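Local coordinates for protein biotin transporter BioY (Lactococcus lactis subsp. cremoris, PDB 4DVE) that binds biotin in the membrane as an S component and probably joins an energy-coupling factor (ECF) ABC transporter complex to import it, at residues I30-L33 against G34-P37; I48-Q51 against N52-I55; P64-G67 against T68-V71; Y102-A105 against W106-P110. All coordinates share one frame; numbering follows the deposited sequence.

Contact 1. Residues I30-L33 against G34-P37; sequences IIIL and GFLP. With BNG (nonyl beta-D-glucopyranoside), chain E.
The ring of Phe35 folds back over the last turn of the helix, one face lying against the backbone of Ile31 and Ile32. Ile32 CA sits 4.0 Å from the centroid of the Phe35 ring, close to its normal, a CH-pi contact, and Ile31 O meets the same face nearer the rim. Two branched side chains finish the seat: Ile31 CG2 is 4.0 Å from Phe35 CE1, while Ile32 CG1 reaches CE2. In Ile31, CG1 stands anti to the carbonyl carbon (chi1 -66°), which carries CD1 away from the ring to a detergent tail, 3.7 Å from C5' of the nonyl glucoside; C8' of that tail lies at the edge of the Phe35 ring. An alanine in place of Ile31 would probably leave the CE1 side of the ring and the detergent chain without their aliphatic partner. The backbone also fixes Phe35: its N donates to Ile32 O at 2.9 Å, whereas the bonds from Gly34 N to Ile30 O and Ile31 O are weak. Gly34 suits this bend because a CB would press on Ile31 O. The arrangement is the C-terminal end of a transmembrane helix, unwinding through a type I beta turn from Leu33 to Leu36.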
loop_
_atom_site.group_PDB
_atom_site.type_symbol
_atom_site.label_atom_id
_atom_site.label_comp_id
_atom_site.label_asym_id
_atom_site.label_seq_id
_atom_site.Cartn_x
_atom_site.Cartn_y
_atom_site.Cartn_z
ATOM N N ILE A 30 -7.342 -2.187 5.320
ATOM C CA ILE A 30 -6.165 -1.389 5.579
ATOM C C ILE A 30 -6.210 -0.799 6.999
ATOM O O ILE A 30 -5.186 -0.791 7.748
ATOM C CB ILE A 30 -6.014 -0.280 4.528
ATOM C CG1 ILE A 30 -5.736 -0.869 3.131
ATOM C CG2 ILE A 30 -4.881 0.674 4.945
ATOM C CD1 ILE A 30 -6.045 0.095 1.978
ATOM N N ILE A 31 -7.391 -0.314 7.378
ATOM C CA ILE A 31 -7.634 0.214 8.732
ATOM C C ILE A 31 -7.435 -0.871 9.797
ATOM O O ILE A 31 -6.740 -0.641 10.787
ATOM C CB ILE A 31 -9.040 0.861 8.857
ATOM C CG1 ILE A 31 -9.134 2.125 7.981
ATOM C CG2 ILE A 31 -9.351 1.204 10.326
ATOM C CD1 ILE A 31 -10.534 2.697 7.824
ATOM N N ILE A 32 -8.012 -2.052 9.585
ATOM C CA ILE A 32 -7.865 -3.181 10.532
ATOM C C ILE A 32 -6.377 -3.568 10.747
ATOM O O ILE A 32 -5.964 -3.817 11.868
ATOM C CB ILE A 32 -8.718 -4.400 10.073
ATOM C CG1 ILE A 32 -10.217 -4.084 10.263
ATOM C CG2 ILE A 32 -8.368 -5.675 10.857
ATOM C CD1 ILE A 32 -11.151 -5.011 9.502
ATOM N N LEU A 33 -5.579 -3.586 9.682
ATOM C CA LEU A 33 -4.140 -3.852 9.802
ATOM C C LEU A 33 -3.420 -2.855 10.716
ATOM O O LEU A 33 -2.461 -3.200 11.395
ATOM C CB LEU A 33 -3.474 -3.888 8.421
ATOM C CG LEU A 33 -3.876 -5.020 7.451
ATOM C CD1 LEU A 33 -3.178 -4.779 6.114
ATOM C CD2 LEU A 33 -3.573 -6.403 7.988
ATOM N N GLY A 34 -3.901 -1.626 10.738
ATOM C CA GLY A 34 -3.404 -0.611 11.648
ATOM C C GLY A 34 -3.704 -0.828 13.126
ATOM O O GLY A 34 -3.151 -0.109 13.956
ATOM N N PHE A 35 -4.547 -1.809 13.467
ATOM C CA PHE A 35 -4.857 -2.116 14.881
ATOM C C PHE A 35 -3.711 -2.875 15.558
ATOM O O PHE A 35 -3.667 -2.956 16.786
ATOM C CB PHE A 35 -6.144 -2.964 15.039
ATOM C CG PHE A 35 -7.412 -2.305 14.560
ATOM C CD1 PHE A 35 -7.516 -0.931 14.407
ATOM C CD2 PHE A 35 -8.537 -3.086 14.295
ATOM C CE1 PHE A 35 -8.704 -0.349 13.985
ATOM C CE2 PHE A 35 -9.729 -2.510 13.874
ATOM C CZ PHE A 35 -9.808 -1.136 13.718
ATOM N N LEU A 36 -2.819 -3.465 14.765
ATOM C CA LEU A 36 -1.551 -3.984 15.286
ATOM C C LEU A 36 -0.612 -2.843 15.653
ATOM O O LEU A 36 -0.341 -1.987 14.832
ATOM C CB LEU A 36 -0.829 -4.826 14.248
ATOM C CG LEU A 36 -1.020 -6.328 14.294
ATOM C CD1 LEU A 36 -2.248 -6.671 13.469
ATOM C CD2 LEU A 36 0.234 -7.010 13.743
ATOM N N PRO A 37 -0.069 -2.849 16.873
ATOM C CA PRO A 37 0.918 -1.805 17.185
ATOM C C PRO A 37 2.182 -1.951 16.320
ATOM O O PRO A 37 2.503 -3.054 15.871
ATOM C CB PRO A 37 1.248 -2.072 18.655
ATOM C CG PRO A 37 1.027 -3.534 18.812
ATOM C CD PRO A 37 -0.183 -3.835 17.961
HETATM C C1 BNG E . -15.099 3.940 1.221
HETATM C C2 BNG E . -14.645 3.355 -0.112
HETATM C C3 BNG E . -15.149 4.197 -1.278
HETATM C C4 BNG E . -16.641 4.476 -1.145
HETATM C C5 BNG E . -16.976 4.994 0.249
HETATM C C6 BNG E . -18.478 5.202 0.408
HETATM C "C1'" BNG E . -15.182 3.525 3.544
HETATM C "C2'" BNG E . -15.181 2.362 4.528
HETATM C "C3'" BNG E . -14.750 2.822 5.916
HETATM C "C4'" BNG E . -14.524 1.631 6.841
HETATM C "C5'" BNG E . -14.186 2.092 8.253
HETATM C "C6'" BNG E . -13.723 0.922 9.113
HETATM C "C7'" BNG E . -13.678 1.312 10.586
HETATM C "C8'" BNG E . -12.980 0.239 11.413
HETATM C "C9'" BNG E . -13.610 -1.118 11.187
HETATM O O1 BNG E . -14.691 3.079 2.281
HETATM O O2 BNG E . -13.214 3.302 -0.146
HETATM O O3 BNG E . -14.902 3.504 -2.508
HETATM O O4 BNG E . -17.033 5.447 -2.121
HETATM O O5 BNG E . -16.520 4.061 1.226
HETATM O O6 BNG E . -18.806 5.273 1.800
#

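Contact 2. Residues I48-Q51 against N52-I55; sequences IILQ and NMGI. With BTN (biotin), chain D.
This is the entry into helix 52-80, where the loop that grips biotin passes into a transmembrane helix. Ile49 N donates an almost straight bond (168°) to the ureido oxygen O3 of biotin, at 3.0 Å. The Ile49 side chain turns in beside it: a chi1 of 64° sets CG1 between the backbone N and the carbonyl carbon, which turns CG1 to Asn52 OD1, 3.6 Å away, and CD1 to biotin C7, at 3.8 Å. A beta-branched aliphatic suits this place, shielding the ligand while its backbone does the polar work. Asn52 brings its amide back toward the ligand, ND2 standing 3.6 Å from biotin C6, with CB and CG near the sulfur S1. Behind this layer, Met53 N bonds to Leu50 O at 3.0 Å, starting the turn, and the bond from Gly54 N to Gln51 O is weak. On the other side Leu50 and selenomethionine Met53 run side by side, CD1 to CE 4.1 Å, both also touching Leu33 of helix 13-33. Asn52 OD1 accepts from Lys176 and ND2 donates to Asp173, which itself bonds biotin, and with both ends of the buried amide paired its rotation is held.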
loop_
_atom_site.group_PDB
_atom_site.type_symbol
_atom_site.label_atom_id
_atom_site.label_comp_id
_atom_site.label_asym_id
_atom_site.label_seq_id
_atom_site.Cartn_x
_atom_site.Cartn_y
_atom_site.Cartn_z
ATOM N N ILE A 48 8.397 -0.592 12.364
ATOM C CA ILE A 48 7.941 -1.675 11.511
ATOM C C ILE A 48 6.424 -1.810 11.762
ATOM O O ILE A 48 5.956 -1.768 12.925
ATOM C CB ILE A 48 8.662 -2.982 11.849
ATOM C CG1 ILE A 48 10.183 -2.867 11.560
ATOM C CG2 ILE A 48 8.009 -4.172 11.143
ATOM C CD1 ILE A 48 11.025 -4.007 12.157
ATOM N N ILE A 49 5.678 -1.966 10.675
ATOM C CA ILE A 49 4.223 -2.039 10.726
ATOM C C ILE A 49 3.734 -3.170 9.827
ATOM O O ILE A 49 4.513 -3.797 9.082
ATOM C CB ILE A 49 3.566 -0.701 10.257
ATOM C CG1 ILE A 49 3.875 -0.402 8.778
ATOM C CG2 ILE A 49 4.030 0.491 11.111
ATOM C CD1 ILE A 49 3.005 0.697 8.179
ATOM N N LEU A 50 2.434 -3.406 9.869
ATOM C CA LEU A 50 1.796 -4.321 8.937
ATOM C C LEU A 50 0.942 -3.594 7.893
ATOM O O LEU A 50 0.677 -4.154 6.831
ATOM C CB LEU A 50 0.950 -5.338 9.706
ATOM C CG LEU A 50 0.342 -6.497 8.912
ATOM C CD1 LEU A 50 1.389 -7.294 8.122
ATOM C CD2 LEU A 50 -0.470 -7.415 9.842
ATOM N N GLN A 51 0.543 -2.352 8.167
ATOM C CA GLN A 51 -0.510 -1.693 7.381
ATOM C C GLN A 51 -0.161 -1.452 5.895
ATOM O O GLN A 51 -1.051 -1.445 5.029
ATOM C CB GLN A 51 -0.931 -0.404 8.117
ATOM C CG GLN A 51 -2.020 0.400 7.492
ATOM C CD GLN A 51 -2.589 1.468 8.429
ATOM O OE1 GLN A 51 -3.769 1.397 8.835
ATOM N NE2 GLN A 51 -1.785 2.466 8.744
ATOM N N ASN A 52 1.131 -1.254 5.590
ATOM C CA ASN A 52 1.540 -1.093 4.215
ATOM C C ASN A 52 1.227 -2.308 3.324
ATOM O O ASN A 52 1.121 -2.169 2.112
ATOM C CB ASN A 52 3.004 -0.638 4.076
ATOM C CG ASN A 52 3.988 -1.630 4.629
ATOM O OD1 ASN A 52 3.754 -2.210 5.690
ATOM N ND2 ASN A 52 5.118 -1.818 3.923
HETATM N N MSE A 53 1.030 -3.486 3.905
HETATM C CA MSE A 53 0.614 -4.646 3.107
HETATM C C MSE A 53 -0.732 -4.412 2.403
HETATM O O MSE A 53 -0.949 -4.846 1.242
HETATM C CB MSE A 53 0.538 -5.873 4.015
HETATM C CG MSE A 53 0.160 -7.113 3.198
HETATM SE SE MSE A 53 0.257 -8.755 4.296
HETATM C CE MSE A 53 -1.362 -8.429 5.359
ATOM N N GLY A 54 -1.675 -3.793 3.111
ATOM C CA GLY A 54 -2.995 -3.532 2.535
ATOM C C GLY A 54 -2.910 -2.567 1.352
ATOM O O GLY A 54 -3.694 -2.661 0.399
ATOM N N ILE A 55 -1.984 -1.617 1.455
ATOM C CA ILE A 55 -1.708 -0.678 0.400
ATOM C C ILE A 55 -1.223 -1.428 -0.838
ATOM O O ILE A 55 -1.607 -1.098 -1.947
ATOM C CB ILE A 55 -0.628 0.364 0.788
ATOM C CG1 ILE A 55 -0.993 1.095 2.094
ATOM C CG2 ILE A 55 -0.426 1.361 -0.357
ATOM C CD1 ILE A 55 -2.368 1.744 2.086
HETATM C C11 BTN D . 2.504 5.849 9.896
HETATM O O11 BTN D . 1.563 5.157 10.347
HETATM O O12 BTN D . 2.772 6.943 10.414
HETATM C C10 BTN D . 3.333 5.380 8.685
HETATM C C9 BTN D . 4.444 4.395 9.057
HETATM C C8 BTN D . 5.277 4.020 7.808
HETATM C C7 BTN D . 6.189 2.815 8.089
HETATM C C2 BTN D . 6.996 2.392 6.874
HETATM S S1 BTN D . 5.927 1.717 5.591
HETATM C C6 BTN D . 7.319 0.947 4.793
HETATM C C5 BTN D . 8.309 0.498 5.897
HETATM N N1 BTN D . 8.030 -0.849 6.323
HETATM C C3 BTN D . 7.615 -0.920 7.584
HETATM O O3 BTN D . 7.322 -1.955 8.186
HETATM N N2 BTN D . 7.593 0.325 8.090
HETATM C C4 BTN D . 8.046 1.326 7.156
#

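Contact 3. Residues P64-G67 against T68-V71; sequences PKYG and TISV. With BNG (nonyl beta-D-glucopyranoside), chain F.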
loop_
_atom_site.group_PDB
_atom_site.type_symbol
_atom_site.label_atom_id
_atom_site.label_comp_id
_atom_site.label_asym_id
_atom_site.label_seq_id
_atom_site.Cartn_x
_atom_site.Cartn_y
_atom_site.Cartn_z
ATOM N N PRO A 64 -5.988 0.076 -11.134
ATOM C CA PRO A 64 -5.340 1.358 -10.867
ATOM C C PRO A 64 -6.296 2.479 -10.473
ATOM O O PRO A 64 -5.858 3.452 -9.859
ATOM C CB PRO A 64 -4.638 1.680 -12.188
ATOM C CG PRO A 64 -5.476 0.961 -13.225
ATOM C CD PRO A 64 -5.876 -0.317 -12.552
ATOM N N LYS A 65 -7.577 2.353 -10.800
ATOM C CA LYS A 65 -8.563 3.391 -10.435
ATOM C C LYS A 65 -9.137 3.160 -9.031
ATOM O O LYS A 65 -8.900 3.956 -8.105
ATOM C CB LYS A 65 -9.688 3.467 -11.477
ATOM C CG LYS A 65 -10.766 4.509 -11.161
ATOM C CD LYS A 65 -11.785 4.643 -12.300
ATOM C CE LYS A 65 -12.694 5.840 -12.007
ATOM N NZ LYS A 65 -13.829 6.047 -12.947
ATOM N N TYR A 66 -9.851 2.055 -8.880
ATOM C CA TYR A 66 -10.544 1.736 -7.629
ATOM C C TYR A 66 -9.602 1.357 -6.497
ATOM O O TYR A 66 -9.895 1.637 -5.335
ATOM C CB TYR A 66 -11.638 0.695 -7.867
ATOM C CG TYR A 66 -12.702 1.254 -8.796
ATOM C CD1 TYR A 66 -13.567 2.265 -8.386
ATOM C CD2 TYR A 66 -12.794 0.820 -10.100
ATOM C CE1 TYR A 66 -14.508 2.806 -9.262
ATOM C CE2 TYR A 66 -13.704 1.362 -10.980
ATOM C CZ TYR A 66 -14.556 2.348 -10.560
ATOM O OH TYR A 66 -15.463 2.826 -11.485
ATOM N N GLY A 67 -8.450 0.771 -6.823
ATOM C CA GLY A 67 -7.413 0.572 -5.810
ATOM C C GLY A 67 -6.937 1.887 -5.230
ATOM O O GLY A 67 -6.790 2.037 -4.009
ATOM N N THR A 68 -6.740 2.876 -6.097
ATOM C CA THR A 68 -6.338 4.198 -5.651
ATOM C C THR A 68 -7.414 4.908 -4.829
ATOM O O THR A 68 -7.122 5.585 -3.829
ATOM C CB THR A 68 -5.889 5.070 -6.851
ATOM O OG1 THR A 68 -4.826 4.393 -7.537
ATOM C CG2 THR A 68 -5.407 6.434 -6.385
ATOM N N ILE A 69 -8.666 4.742 -5.237
ATOM C CA ILE A 69 -9.774 5.331 -4.509
ATOM C C ILE A 69 -9.840 4.730 -3.104
ATOM O O ILE A 69 -10.019 5.464 -2.143
ATOM C CB ILE A 69 -11.096 5.163 -5.290
ATOM C CG1 ILE A 69 -11.061 6.058 -6.546
ATOM C CG2 ILE A 69 -12.325 5.498 -4.438
ATOM C CD1 ILE A 69 -12.254 5.857 -7.459
ATOM N N SER A 70 -9.723 3.408 -2.991
ATOM C CA SER A 70 -9.762 2.751 -1.682
ATOM C C SER A 70 -8.700 3.261 -0.708
ATOM O O SER A 70 -8.990 3.445 0.487
ATOM C CB SER A 70 -9.550 1.235 -1.818
ATOM O OG SER A 70 -10.739 0.626 -2.177
ATOM N N VAL A 71 -7.465 3.378 -1.201
ATOM C CA VAL A 71 -6.322 3.899 -0.410
ATOM C C VAL A 71 -6.524 5.378 -0.111
ATOM O O VAL A 71 -6.270 5.854 1.002
ATOM C CB VAL A 71 -4.948 3.623 -1.111
ATOM C CG1 VAL A 71 -3.794 4.388 -0.438
ATOM C CG2 VAL A 71 -4.682 2.115 -1.131
HETATM C C1 BNG F . -6.099 5.028 -15.050
HETATM C C2 BNG F . -6.526 3.736 -15.736
HETATM C C3 BNG F . -5.381 3.148 -16.552
HETATM C C4 BNG F . -4.750 4.206 -17.450
HETATM C C5 BNG F . -4.431 5.470 -16.661
HETATM C C6 BNG F . -3.872 6.555 -17.574
HETATM C "C1'" BNG F . -6.823 6.642 -13.484
HETATM C "C2'" BNG F . -7.328 6.331 -12.080
HETATM C "C3'" BNG F . -7.655 7.612 -11.322
HETATM C "C4'" BNG F . -7.230 7.506 -9.862
HETATM C "C5'" BNG F . -8.273 8.133 -8.944
HETATM C "C6'" BNG F . -7.614 9.027 -7.900
HETATM C "C7'" BNG F . -8.323 8.912 -6.557
HETATM C "C8'" BNG F . -7.791 9.943 -5.567
HETATM C "C9'" BNG F . -8.393 9.738 -4.195
HETATM O O1 BNG F . -7.217 5.598 -14.372
HETATM O O2 BNG F . -6.944 2.787 -14.748
HETATM O O3 BNG F . -5.873 2.070 -17.357
HETATM O O4 BNG F . -3.547 3.686 -18.026
HETATM O O5 BNG F . -5.616 5.947 -16.027
HETATM O O6 BNG F . -4.635 7.756 -17.411
#
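The Tyr66 ring is covered on one face by the extended chain of Lys65, whose CG stands 4.2 Å above the plane, over its centre. Ile69, a turn on, runs alongside the tyrosine and brings its CD1 obliquely to within 3.9 Å of Tyr66 CD1. Tyr66 itself packs against Thr19 and Ser23 of helix 13-33, while aliphatic chains suit the surface that meets detergent: Lys65 CA and the C2' atom of the nonyl glucoside are 3.6 Å apart, and Ile69 CG1 lies by C7' farther along the tail. With OG1 anti to the carbonyl carbon (chi1 -57°), the Thr68 hydroxyl donates to Pro64 O at 2.7 Å, gripping the carbonyl at the kink, while CG2 touches the tail at C6', 3.7 Å away. A valine here would probably leave Pro64 O without its hydroxyl donor. Regular backbone bonds continue the helix, Ile69 N to Lys65 O at 3.0 Å and Ser70 N to Tyr66 O at 2.9 Å. Both segments belong to helix 52-80, kinked at Pro64 and Lys65. Helix 13-33 also packs on Ser70, whose OG bonds to Ser23 O, and helix 100-119 lies against Pro64, Thr68 and Val71 through Phe111 and Pro110.

Contact 4. Residues Y102-A105 against W106-P110; sequences YRIA and WLFTP. With BTN (biotin), chain D.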
loop_
_atom_site.group_PDB
_atom_site.type_symbol
_atom_site.label_atom_id
_atom_site.label_comp_id
_atom_site.label_asym_id
_atom_site.label_seq_id
_atom_site.Cartn_x
_atom_site.Cartn_y
_atom_site.Cartn_z
ATOM N N TYR A 102 6.428 7.962 3.399
ATOM C CA TYR A 102 5.909 6.642 3.120
ATOM C C TYR A 102 4.410 6.741 2.790
ATOM O O TYR A 102 3.921 6.136 1.832
ATOM C CB TYR A 102 6.103 5.695 4.302
ATOM C CG TYR A 102 7.531 5.534 4.769
ATOM C CD1 TYR A 102 8.400 4.587 4.183
ATOM C CD2 TYR A 102 8.030 6.343 5.804
ATOM C CE1 TYR A 102 9.705 4.433 4.648
ATOM C CE2 TYR A 102 9.331 6.201 6.264
ATOM C CZ TYR A 102 10.174 5.262 5.684
ATOM O OH TYR A 102 11.476 5.169 6.162
ATOM N N ARG A 103 3.710 7.539 3.579
ATOM C CA ARG A 103 2.252 7.739 3.451
ATOM C C ARG A 103 1.816 8.390 2.144
ATOM O O ARG A 103 0.825 7.973 1.540
ATOM C CB ARG A 103 1.744 8.532 4.654
ATOM C CG ARG A 103 1.631 7.597 5.833
ATOM C CD ARG A 103 2.092 8.162 7.130
ATOM N NE ARG A 103 1.283 9.234 7.585
ATOM C CZ ARG A 103 1.381 9.784 8.783
ATOM N NH1 ARG A 103 0.542 10.753 9.101
ATOM N NH2 ARG A 103 2.269 9.359 9.663
ATOM N N ILE A 104 2.568 9.381 1.698
ATOM C CA ILE A 104 2.303 10.023 0.434
ATOM C C ILE A 104 2.584 9.049 -0.700
ATOM O O ILE A 104 1.810 8.978 -1.643
ATOM C CB ILE A 104 3.138 11.314 0.265
ATOM C CG1 ILE A 104 2.698 12.350 1.303
ATOM C CG2 ILE A 104 2.973 11.883 -1.135
ATOM C CD1 ILE A 104 3.655 13.528 1.459
ATOM N N ALA A 105 3.669 8.275 -0.592
ATOM C CA ALA A 105 3.978 7.260 -1.586
ATOM C C ALA A 105 2.840 6.225 -1.675
ATOM O O ALA A 105 2.540 5.723 -2.775
ATOM C CB ALA A 105 5.326 6.570 -1.297
ATOM N N TRP A 106 2.198 5.925 -0.545
ATOM C CA TRP A 106 1.081 4.958 -0.525
ATOM C C TRP A 106 -0.061 5.340 -1.442
ATOM O O TRP A 106 -0.660 4.481 -2.042
ATOM C CB TRP A 106 0.514 4.763 0.857
ATOM C CG TRP A 106 1.375 4.067 1.863
ATOM C CD1 TRP A 106 2.602 3.426 1.674
ATOM C CD2 TRP A 106 1.090 3.947 3.289
ATOM N NE1 TRP A 106 3.066 2.921 2.849
ATOM C CE2 TRP A 106 2.197 3.205 3.868
ATOM C CE3 TRP A 106 0.043 4.345 4.104
ATOM C CZ2 TRP A 106 2.241 2.885 5.221
ATOM C CZ3 TRP A 106 0.083 4.000 5.456
ATOM C CH2 TRP A 106 1.171 3.304 6.005
ATOM N N LEU A 107 -0.370 6.632 -1.549
ATOM C CA LEU A 107 -1.377 7.098 -2.473
ATOM C C LEU A 107 -1.111 6.699 -3.928
ATOM O O LEU A 107 -2.052 6.447 -4.656
ATOM C CB LEU A 107 -1.548 8.613 -2.387
ATOM C CG LEU A 107 -2.675 9.190 -3.260
ATOM C CD1 LEU A 107 -4.048 8.585 -2.887
ATOM C CD2 LEU A 107 -2.674 10.705 -3.147
ATOM N N PHE A 108 0.154 6.608 -4.347
ATOM C CA PHE A 108 0.493 6.291 -5.733
ATOM C C PHE A 108 0.722 4.814 -6.004
ATOM O O PHE A 108 0.678 4.386 -7.147
ATOM C CB PHE A 108 1.757 7.064 -6.135
ATOM C CG PHE A 108 1.553 8.523 -6.134
ATOM C CD1 PHE A 108 1.015 9.158 -7.251
ATOM C CD2 PHE A 108 1.825 9.272 -4.999
ATOM C CE1 PHE A 108 0.788 10.525 -7.236
ATOM C CE2 PHE A 108 1.602 10.637 -4.976
ATOM C CZ PHE A 108 1.079 11.268 -6.091
ATOM N N THR A 109 0.992 4.052 -4.955
ATOM C CA THR A 109 1.313 2.631 -5.060
ATOM C C THR A 109 0.241 1.811 -5.794
ATOM O O THR A 109 0.596 1.058 -6.698
ATOM C CB THR A 109 1.607 2.053 -3.656
ATOM O OG1 THR A 109 2.803 2.676 -3.171
ATOM C CG2 THR A 109 1.757 0.524 -3.636
ATOM N N PRO A 110 -1.047 1.960 -5.428
ATOM C CA PRO A 110 -2.051 1.120 -6.128
ATOM C C PRO A 110 -2.211 1.494 -7.571
ATOM O O PRO A 110 -2.472 0.630 -8.376
ATOM C CB PRO A 110 -3.361 1.355 -5.352
ATOM C CG PRO A 110 -3.066 2.410 -4.373
ATOM C CD PRO A 110 -1.617 2.657 -4.263
HETATM C C11 BTN D . 2.504 5.849 9.896
HETATM O O11 BTN D . 1.563 5.157 10.347
HETATM O O12 BTN D . 2.772 6.943 10.414
HETATM C C10 BTN D . 3.333 5.380 8.685
HETATM C C9 BTN D . 4.444 4.395 9.057
HETATM C C8 BTN D . 5.277 4.020 7.808
HETATM C C7 BTN D . 6.189 2.815 8.089
HETATM C C2 BTN D . 6.996 2.392 6.874
HETATM S S1 BTN D . 5.927 1.717 5.591
HETATM C C6 BTN D . 7.319 0.947 4.793
HETATM C C5 BTN D . 8.309 0.498 5.897
HETATM N N1 BTN D . 8.030 -0.849 6.323
HETATM C C3 BTN D . 7.615 -0.920 7.584
HETATM O O3 BTN D . 7.322 -1.955 8.186
HETATM N N2 BTN D . 7.593 0.325 8.090
HETATM C C4 BTN D . 8.046 1.326 7.156
#
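Trp106 lies under the backbone of the preceding turn of transmembrane helix 100-119, where this helix forms one wall of the biotin pocket. This is the tight side. Arg103 CG sits over one face of the indole, 4.2 Å from the centroid of its six-membered ring and 22° off the normal, a CH-pi contact; Tyr102 O lies over the same face, nearer CD1. Trp106 N also donates to Tyr102 O, at 2.9 Å. The broad indole then offers its edge to the ligand, with CZ2 3.9 Å from biotin S1. Tyr102 covers the neighbouring atom of the same ring, laying a face on biotin C2, 3.7 Å from its CD1, while its hydroxyl bonds to Asn166. Aromatic surfaces suit the thiophane ring, which offers only carbon and sulfur.

The other flank of the helix is looser. There Ile104 and Phe108 are exposed and touch lightly, CG2 to CE2 at 4.3 Å, as apolar groups on a membrane helix can. Phe108 N still bonds to Ala105 O at 3.0 Å, before the kink at Pro110, which has no N-H to give.

A long, flexible base suits the carboxylate end. Bent at its second and third torsions, and fixed through NH1 by Ser94 and through NH2 by Ser99, Arg103 brings NH2 to within 2.6 Å of biotin O12, in a hydrogen bond that is weak because its angle is only 119°.

The four contacts follow one another along the chain, on three helices: contact 1 ends helix 13-33, contact 2 opens helix 52-80, contact 3 lies farther along that same helix, and contact 4 is on helix 100-119. Contacts 1 and 2 have centres about 8 Å apart and touch, so the two ends of the connecting loop are packed together. Contact 4 lies about 11 Å from the centres of both 2 and 3 and touches each. Contacts 1 and 3, about 19 Å apart, meet through Ile30 and Val71. Contacts 2 and 4 share biotin, contact 2 holding the ureido end, contact 4 the carboxylate and the thiophane ring, whereas 1 and 3 meet detergent, consistent with a membrane-embedded helix bundle enclosing its substrate.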